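Local coordinates for protein alcohol oxidase (Myceliophthora thermophila, PDB 6F74) that binds FAD and, as a VAO-type flavoprotein, probably oxidises a substrate through the flavin with molecular oxygen as electron acceptor, at residues N180-Q185 against Y216-A221; A410-Y415 against W420-L425. All blocks are in the same frame, centred on the assembly; numbering follows the deposited sequence.

Contact 1 (N180-Q185 against Y216-A221)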
# COMPACT_ATOMS: atom_id res chain seq x y z
N ASN A 180 -4.54 -13.22 17.70
CA ASN A 180 -5.02 -13.42 19.08
C ASN A 180 -6.33 -12.69 19.38
O ASN A 180 -6.61 -12.33 20.53
CB ASN A 180 -3.92 -13.01 20.06
CG ASN A 180 -2.58 -13.63 19.72
OD1 ASN A 180 -1.62 -12.94 19.50
ND2 ASN A 180 -2.52 -14.96 19.71
N GLY A 181 -7.14 -12.50 18.33
CA GLY A 181 -8.50 -11.99 18.44
C GLY A 181 -8.66 -10.58 17.91
O GLY A 181 -7.74 -9.76 17.96
N VAL A 182 -9.85 -10.32 17.36
CA VAL A 182 -10.26 -8.97 17.02
C VAL A 182 -11.51 -8.69 17.85
O VAL A 182 -12.53 -9.36 17.66
CB VAL A 182 -10.58 -8.84 15.52
CG1 VAL A 182 -11.07 -7.45 15.21
CG2 VAL A 182 -9.33 -9.15 14.70
N ARG A 183 -11.42 -7.72 18.75
CA ARG A 183 -12.49 -7.49 19.71
C ARG A 183 -12.95 -6.06 19.68
O ARG A 183 -12.15 -5.14 19.68
CB ARG A 183 -12.03 -7.83 21.13
CG ARG A 183 -11.73 -9.30 21.35
CD ARG A 183 -11.24 -9.56 22.77
NE ARG A 183 -9.87 -9.07 22.98
CZ ARG A 183 -8.76 -9.67 22.54
NH1 ARG A 183 -8.79 -10.81 21.83
NH2 ARG A 183 -7.57 -9.14 22.83
N PHE A 184 -14.27 -5.89 19.69
CA PHE A 184 -14.90 -4.60 19.68
C PHE A 184 -14.96 -4.05 21.10
O PHE A 184 -15.25 -4.78 22.03
CB PHE A 184 -16.31 -4.74 19.09
CG PHE A 184 -17.14 -3.49 19.17
CD1 PHE A 184 -16.94 -2.46 18.26
CD2 PHE A 184 -18.12 -3.35 20.15
CE1 PHE A 184 -17.69 -1.30 18.33
CE2 PHE A 184 -18.89 -2.19 20.22
CZ PHE A 184 -18.68 -1.16 19.30
N GLN A 185 -14.70 -2.76 21.24
CA GLN A 185 -14.85 -2.05 22.52
C GLN A 185 -15.90 -0.96 22.35
O GLN A 185 -15.67 -0.02 21.60
CB GLN A 185 -13.52 -1.38 22.90
CG GLN A 185 -12.34 -2.33 23.10
CD GLN A 185 -11.09 -1.63 23.59
OE1 GLN A 185 -10.78 -0.48 23.21
NE2 GLN A 185 -10.36 -2.31 24.47
N TYR A 216 -13.11 -6.01 9.37
CA TYR A 216 -14.40 -5.61 8.84
C TYR A 216 -15.58 -6.47 9.32
O TYR A 216 -16.67 -5.97 9.53
CB TYR A 216 -14.33 -5.65 7.30
CG TYR A 216 -13.57 -4.52 6.62
CD1 TYR A 216 -13.18 -3.34 7.30
CD2 TYR A 216 -13.30 -4.59 5.26
CE1 TYR A 216 -12.53 -2.31 6.65
CE2 TYR A 216 -12.66 -3.57 4.60
CZ TYR A 216 -12.27 -2.43 5.28
OH TYR A 216 -11.66 -1.42 4.58
N THR A 217 -15.36 -7.77 9.46
CA THR A 217 -16.40 -8.68 9.97
C THR A 217 -16.87 -8.29 11.38
O THR A 217 -18.06 -8.33 11.68
CB THR A 217 -15.84 -10.12 9.95
OG1 THR A 217 -15.59 -10.49 8.60
CG2 THR A 217 -16.80 -11.14 10.61
N VAL A 218 -15.93 -7.90 12.24
CA VAL A 218 -16.26 -7.47 13.61
C VAL A 218 -16.90 -6.09 13.64
O VAL A 218 -17.85 -5.85 14.40
CB VAL A 218 -15.01 -7.54 14.51
CG1 VAL A 218 -15.30 -6.97 15.90
CG2 VAL A 218 -14.56 -9.00 14.64
N ALA A 219 -16.39 -5.16 12.83
CA ALA A 219 -17.00 -3.83 12.74
C ALA A 219 -18.47 -3.91 12.27
O ALA A 219 -19.39 -3.26 12.84
CB ALA A 219 -16.20 -2.94 11.82
N GLN A 220 -18.69 -4.76 11.27
CA GLN A 220 -20.04 -5.00 10.75
C GLN A 220 -20.96 -5.62 11.78
O GLN A 220 -22.09 -5.18 11.94
CB GLN A 220 -19.97 -5.85 9.49
CG GLN A 220 -21.31 -6.06 8.80
CD GLN A 220 -21.18 -6.35 7.30
OE1 GLN A 220 -20.11 -6.22 6.69
NE2 GLN A 220 -22.31 -6.71 6.68
N ALA A 221 -20.47 -6.60 12.52
CA ALA A 221 -21.26 -7.23 13.59
C ALA A 221 -21.66 -6.22 14.66
O ALA A 221 -22.65 -6.41 15.32
CB ALA A 221 -20.48 -8.38 14.21
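Val218 of helix 212-221 packs against Val182 and Phe184 on the edge strand 179-185, a helix-on-sheet contact within the FAD-binding domain of the VAO-type fold. The strand pairs antiparallel with strand 203-208, and the helix follows that partner in the chain. The contact between the two segments is apolar, with no hydrogen bond across it. Val182 and Phe184, two residues apart on the strand, both point toward the helix, and Val218 reaches each of them with a different methyl. Its CG2 lies 3.9 Å from Val182 CG1, the two side chains meeting at a slant. Its CG1, anti to the backbone N (chi1 175°), is turned toward the next residue facing the helix and comes within 4.0 Å of Phe184 CB. For Phe184 it is thus the root of the side chain, not the ring, that touches segment 216-221; the Phe184 side chain also touches Asn222 and Val304 of strand 296-306. The backbone also takes part, with Val182 O 3.7 Å from Val218 CG2 in a van der Waals contact. Cutting Val218 back to an alanine here would remove both methyls and is likely to leave Phe184 CB without its partner and Val182 CG1 with little more than CB to pack on, loosening helix against strand. Polar interactions lie along the strand itself. Asn180 and Gly181 lie together opposite Asp207, forming a classic beta bulge; at the Gly181 backbone angles a side chain would be pressed against the carbonyl O of Asn180. Arg183 points away from the helix; its NH2 forms a salt bridge with Asp207, while its NH1 donates a 3.0 Å hydrogen bond to Asn180 O, which it meets on a lone pair and within 4° of the guanidinium plane.

Contact 2 (A410-Y415 against W420-L425); sequences AEYQDY and WAESGL
Tyr412, at the end of strand 403-412, meets Ala421 and Glu422 in the last turn of helix 415-422, a strand-turn-helix connection at the edge of the seven-stranded antiparallel sheet. The phenol reaches the helix between Ala421 and Glu422. Tyr412 CG stands anti to its own carbonyl carbon (chi1 -59°), which sends the ring out from the strand with its hydroxyl foremost. Glu422 turns back to meet it, its chain bent at chi2, and ring and carboxylate planes lie 76° apart. Tyr412 OH donates a short hydrogen bond of 2.6 Å to Glu422 OE2. That oxygen sits at the ring edge, near the ring plane, but the hydroxyl approaches it on the anti side, 31° out of the carboxylate plane. The other oxygen, Glu422 OE1, forms a salt bridge with Arg315 of the neighbouring strand 311-320, and these two partners together probably favour the ionised carboxylate and limit its rotation. Ala421 approaches the same ring obliquely, its CB 3.5 Å from Tyr412 CE1. Where the strand gives way to the helix, Asp414 is the N-cap, with OD1 accepting from Ser417 N and OD2 from Trp416 N. On the strand side, the Ala410 methyl points toward the helix, with CB 4.0 Å from Glu422 OE2.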
# COMPACT_ATOMS: atom_id res chain seq x y z
N ALA A 410 -26.30 5.45 -7.12
CA ALA A 410 -26.86 4.33 -6.39
C ALA A 410 -26.87 4.67 -4.91
O ALA A 410 -25.85 5.08 -4.37
CB ALA A 410 -26.03 3.08 -6.63
N GLU A 411 -28.03 4.51 -4.26
CA GLU A 411 -28.19 4.83 -2.83
C GLU A 411 -28.12 3.55 -2.02
O GLU A 411 -28.64 2.52 -2.45
CB GLU A 411 -29.49 5.57 -2.56
CG GLU A 411 -29.49 6.31 -1.21
CD GLU A 411 -30.63 7.30 -1.05
OE1 GLU A 411 -30.75 8.18 -1.92
OE2 GLU A 411 -31.41 7.23 -0.04
N TYR A 412 -27.42 3.59 -0.88
CA TYR A 412 -27.36 2.47 0.08
C TYR A 412 -27.83 2.97 1.43
O TYR A 412 -27.73 4.18 1.70
CB TYR A 412 -25.93 1.92 0.20
CG TYR A 412 -25.41 1.43 -1.13
CD1 TYR A 412 -25.67 0.14 -1.58
CD2 TYR A 412 -24.68 2.27 -1.95
CE1 TYR A 412 -25.21 -0.29 -2.81
CE2 TYR A 412 -24.21 1.84 -3.18
CZ TYR A 412 -24.49 0.57 -3.60
OH TYR A 412 -24.05 0.12 -4.82
N GLN A 413 -28.33 2.05 2.27
CA GLN A 413 -28.89 2.42 3.60
C GLN A 413 -27.92 2.23 4.80
O GLN A 413 -28.32 2.45 5.95
CB GLN A 413 -30.21 1.68 3.86
CG GLN A 413 -31.23 1.83 2.74
CD GLN A 413 -31.56 3.29 2.40
OE1 GLN A 413 -32.14 3.98 3.22
NE2 GLN A 413 -31.20 3.76 1.19
N ASP A 414 -26.67 1.87 4.53
CA ASP A 414 -25.59 1.90 5.55
C ASP A 414 -24.24 1.82 4.90
O ASP A 414 -24.13 1.67 3.67
CB ASP A 414 -25.75 0.78 6.64
CG ASP A 414 -25.04 -0.52 6.28
OD1 ASP A 414 -25.42 -1.13 5.27
OD2 ASP A 414 -24.11 -0.93 7.00
N TYR A 415 -23.19 1.94 5.69
CA TYR A 415 -21.85 1.90 5.15
C TYR A 415 -21.51 0.55 4.50
O TYR A 415 -20.88 0.49 3.43
CB TYR A 415 -20.83 2.21 6.25
CG TYR A 415 -19.43 2.21 5.72
CD1 TYR A 415 -18.97 3.28 4.93
CD2 TYR A 415 -18.57 1.14 5.94
CE1 TYR A 415 -17.69 3.31 4.44
CE2 TYR A 415 -17.28 1.14 5.43
CZ TYR A 415 -16.84 2.23 4.67
OH TYR A 415 -15.57 2.27 4.16
N TRP A 420 -19.40 -3.08 0.28
CA TRP A 420 -19.26 -4.33 -0.45
C TRP A 420 -19.76 -4.24 -1.89
O TRP A 420 -19.28 -4.98 -2.76
CB TRP A 420 -19.94 -5.47 0.30
CG TRP A 420 -19.21 -5.77 1.63
CD1 TRP A 420 -19.68 -5.60 2.91
CD2 TRP A 420 -17.88 -6.28 1.77
NE1 TRP A 420 -18.72 -5.96 3.83
CE2 TRP A 420 -17.62 -6.41 3.15
CE3 TRP A 420 -16.89 -6.66 0.85
CZ2 TRP A 420 -16.41 -6.90 3.64
CZ3 TRP A 420 -15.69 -7.15 1.32
CH2 TRP A 420 -15.46 -7.27 2.71
N ALA A 421 -20.71 -3.35 -2.15
CA ALA A 421 -21.22 -3.13 -3.48
C ALA A 421 -20.25 -2.33 -4.35
O ALA A 421 -20.05 -2.66 -5.48
CB ALA A 421 -22.57 -2.43 -3.41
N GLU A 422 -19.65 -1.28 -3.78
CA GLU A 422 -18.86 -0.32 -4.53
C GLU A 422 -17.35 -0.45 -4.35
O GLU A 422 -16.58 0.13 -5.11
CB GLU A 422 -19.29 1.08 -4.11
CG GLU A 422 -20.78 1.34 -4.31
CD GLU A 422 -21.17 1.60 -5.75
OE1 GLU A 422 -20.27 1.75 -6.63
OE2 GLU A 422 -22.39 1.65 -6.02
N SER A 423 -16.93 -1.22 -3.35
CA SER A 423 -15.51 -1.35 -2.99
C SER A 423 -15.28 -2.81 -2.56
O SER A 423 -15.93 -3.72 -3.09
CB SER A 423 -15.13 -0.26 -1.95
OG SER A 423 -13.80 -0.39 -1.43
N GLY A 424 -14.37 -3.07 -1.62
CA GLY A 424 -14.10 -4.44 -1.18
C GLY A 424 -13.51 -5.24 -2.35
O GLY A 424 -14.01 -6.31 -2.69
N LEU A 425 -12.48 -4.67 -2.97
CA LEU A 425 -11.94 -5.21 -4.21
C LEU A 425 -10.99 -6.39 -3.97
O LEU A 425 -10.27 -6.46 -2.94
CB LEU A 425 -11.22 -4.10 -4.99
CG LEU A 425 -12.04 -2.85 -5.34
CD1 LEU A 425 -11.21 -1.81 -6.05
CD2 LEU A 425 -13.29 -3.19 -6.19

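Overall arrangement
Contact 1 belongs to the FAD-binding domain and contact 2 to the edge of the seven-stranded sheet, and helix 415-422 brings them together. Their centres are 19 Å apart, and each lies about 22 Å from the centre of the chain. They meet directly through Trp420, whose NE1 is 3.2 Å from Gln220 OE1 in a probable hydrogen bond, while Trp420 CZ2 packs 4.2 Å from Tyr216 CD2. Neither contact reaches the cofactor: the side chains of Val182 and Glu422 are each about 13 Å from the bound FAD. Ser423 and Leu425 hydrogen-bond to Gly230, an FAD-binding residue, which links the end of contact 2 to the flavin pocket.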